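Side-chain contact in RNA-directed RNA polymerase (Infectious pancreatic necrosis virus, PDB 3ZED), which synthesises viral RNA from an RNA template, probably occurs both free and covalently attached to the genome, and may also have guanylyl and methyl transferase activities: residues 326-329 against 330-334. Sequence-based numbering, arbitrary orientation.
Sequences YPTH and LLLSM
Ser333 meets His329 one helical turn earlier in two ways, through the backbone carbonyl and through the imidazole ring. His329 O accepts from two donors of that serine: the hydroxyl, with Ser333 OG 2.7 Å from His329 O, and the amide, with Ser333 N 3.0 Å from the same oxygen. The two reach it from opposite faces of the carbonyl plane, gripping the acceptor from both sides, and the hydroxyl gives its proton to it. The torsion behind the side-chain bond places OG beside its own backbone N (chi1 -63°) and turns it back along the helix, a common intrahelical bond of serine and threonine. Ser333 OG also lies over one face of the His329 ring, offset toward the rim, 3.4 Å from His329 CE1. With CG anti to the backbone N (chi1 178°), the ring presents that face to the hydroxyl.

Backbone bonds of the alpha-helical i to i+4 pattern precede this pair: Leu330 N to Tyr326 O, Leu331 N to Pro327 O and Leu332 N to Thr328 O, at 3.0 to 3.1 Å with N-H...O angles above 155°. Thr328 CG2 lies loosely, 4.2 Å from Leu332 CD1. Thr328 OG1 is held elsewhere, by the carbonyl of Leu297.

The segment opens helix 326-340 of the palm-domain family region, just after strand 320-323; Pro327, lacking an N-H, suits this first turn. Pro327 and Leu331 face helix 260-278, Thr328 and Leu331 pack on helix 438-452, and Leu332 meets helix 412-426.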
ATOM      1  N   TYR B 326      -5.292  15.215  -3.222  1.00 46.16           N
ATOM      2  CA  TYR B 326      -4.425  15.114  -4.396  1.00 46.33           C
ATOM      3  C   TYR B 326      -3.075  15.874  -4.198  1.00 50.82           C
ATOM      4  O   TYR B 326      -2.043  15.238  -4.423  1.00 50.49           O
ATOM      5  CB  TYR B 326      -5.175  15.599  -5.663  1.00 48.09           C
ATOM      6  CG  TYR B 326      -4.520  15.328  -7.006  1.00 49.33           C
ATOM      7  CD1 TYR B 326      -3.317  14.626  -7.097  1.00 50.41           C
ATOM      8  CD2 TYR B 326      -5.148  15.691  -8.194  1.00 50.80           C
ATOM      9  CE1 TYR B 326      -2.731  14.352  -8.331  1.00 51.58           C
ATOM     10  CE2 TYR B 326      -4.570  15.421  -9.434  1.00 51.55           C
ATOM     11  CZ  TYR B 326      -3.357  14.760  -9.496  1.00 58.30           C
ATOM     12  OH  TYR B 326      -2.765  14.545 -10.716  1.00 61.74           O
ATOM     13  N   PRO B 327      -3.017  17.154  -3.742  1.00 49.08           N
ATOM     14  CA  PRO B 327      -1.701  17.826  -3.600  1.00 49.74           C
ATOM     15  C   PRO B 327      -0.766  17.133  -2.601  1.00 53.13           C
ATOM     16  O   PRO B 327       0.422  17.012  -2.890  1.00 52.30           O
ATOM     17  CB  PRO B 327      -2.075  19.240  -3.130  1.00 52.70           C
ATOM     18  CG  PRO B 327      -3.474  19.429  -3.575  1.00 57.54           C
ATOM     19  CD  PRO B 327      -4.113  18.090  -3.411  1.00 52.00           C
ATOM     20  N   THR B 328      -1.307  16.640  -1.455  1.00 49.63           N
ATOM     21  CA  THR B 328      -0.530  15.933  -0.414  1.00 48.17           C
ATOM     22  C   THR B 328       0.059  14.635  -0.991  1.00 48.82           C
ATOM     23  O   THR B 328       1.255  14.390  -0.809  1.00 46.72           O
ATOM     24  CB  THR B 328      -1.396  15.682   0.826  1.00 48.36           C
ATOM     25  OG1 THR B 328      -1.814  16.947   1.308  1.00 50.68           O
ATOM     26  CG2 THR B 328      -0.652  14.959   1.937  1.00 40.97           C
ATOM     27  N   HIS B 329      -0.774  13.836  -1.702  1.00 44.97           N
ATOM     28  CA  HIS B 329      -0.373  12.578  -2.345  1.00 44.19           C
ATOM     29  C   HIS B 329       0.769  12.821  -3.352  1.00 50.13           C
ATOM     30  O   HIS B 329       1.727  12.053  -3.374  1.00 51.72           O
ATOM     31  CB  HIS B 329      -1.573  11.912  -3.043  1.00 44.35           C
ATOM     32  CG  HIS B 329      -1.194  10.653  -3.750  1.00 47.09           C
ATOM     33  ND1 HIS B 329      -0.884   9.499  -3.042  1.00 47.98           N
ATOM     34  CD2 HIS B 329      -1.021  10.416  -5.071  1.00 48.70           C
ATOM     35  CE1 HIS B 329      -0.551   8.600  -3.951  1.00 46.39           C
ATOM     36  NE2 HIS B 329      -0.632   9.097  -5.184  1.00 47.32           N
ATOM     37  N   LEU B 330       0.674  13.900  -4.148  1.00 45.65           N
ATOM     38  CA  LEU B 330       1.650  14.278  -5.168  1.00 45.76           C
ATOM     39  C   LEU B 330       3.020  14.610  -4.531  1.00 48.76           C
ATOM     40  O   LEU B 330       4.040  14.089  -4.973  1.00 45.92           O
ATOM     41  CB  LEU B 330       1.088  15.482  -5.958  1.00 47.57           C
ATOM     42  CG  LEU B 330       1.747  15.893  -7.289  1.00 53.76           C
ATOM     43  CD1 LEU B 330       1.797  14.715  -8.306  1.00 52.81           C
ATOM     44  CD2 LEU B 330       1.019  17.090  -7.886  1.00 56.11           C
ATOM     45  N   LEU B 331       3.028  15.429  -3.462  1.00 48.45           N
ATOM     46  CA  LEU B 331       4.252  15.832  -2.743  1.00 48.54           C
ATOM     47  C   LEU B 331       4.937  14.635  -2.049  1.00 51.03           C
ATOM     48  O   LEU B 331       6.156  14.507  -2.132  1.00 50.84           O
ATOM     49  CB  LEU B 331       3.945  16.937  -1.720  1.00 48.68           C
ATOM     50  CG  LEU B 331       3.501  18.297  -2.274  1.00 53.46           C
ATOM     51  CD1 LEU B 331       2.914  19.173  -1.156  1.00 54.27           C
ATOM     52  CD2 LEU B 331       4.643  19.024  -2.984  1.00 55.39           C
ATOM     53  N   LEU B 332       4.156  13.747  -1.415  1.00 46.36           N
ATOM     54  CA  LEU B 332       4.676  12.547  -0.760  1.00 44.53           C
ATOM     55  C   LEU B 332       5.284  11.573  -1.784  1.00 46.44           C
ATOM     56  O   LEU B 332       6.372  11.038  -1.558  1.00 45.44           O
ATOM     57  CB  LEU B 332       3.560  11.808   0.038  1.00 43.04           C
ATOM     58  CG  LEU B 332       3.031  12.447   1.319  1.00 47.26           C
ATOM     59  CD1 LEU B 332       1.943  11.614   1.912  1.00 45.82           C
ATOM     60  CD2 LEU B 332       4.128  12.640   2.348  1.00 49.90           C
ATOM     61  N   SER B 333       4.564  11.352  -2.905  1.00 42.00           N
ATOM     62  CA  SER B 333       4.940  10.425  -3.978  1.00 41.08           C
ATOM     63  C   SER B 333       6.199  10.871  -4.679  1.00 43.43           C
ATOM     64  O   SER B 333       6.932  10.010  -5.158  1.00 42.87           O
ATOM     65  CB  SER B 333       3.801  10.249  -4.978  1.00 45.15           C
ATOM     66  OG  SER B 333       2.697   9.669  -4.310  1.00 54.84           O
ATOM     67  N   MET B 334       6.482  12.192  -4.699  1.00 40.30           N
ATOM     68  CA  MET B 334       7.719  12.736  -5.269  1.00 40.35           C
ATOM     69  C   MET B 334       8.960  12.276  -4.446  1.00 46.16           C
ATOM     70  O   MET B 334      10.051  12.197  -4.990  1.00 45.48           O
ATOM     71  CB  MET B 334       7.654  14.267  -5.335  1.00 43.34           C
ATOM     72  CG  MET B 334       6.894  14.776  -6.526  1.00 46.78           C
ATOM     73  SD  MET B 334       6.569  16.559  -6.467  1.00 52.32           S
ATOM     74  CE  MET B 334       8.210  17.214  -6.728  1.00 50.24           C
TER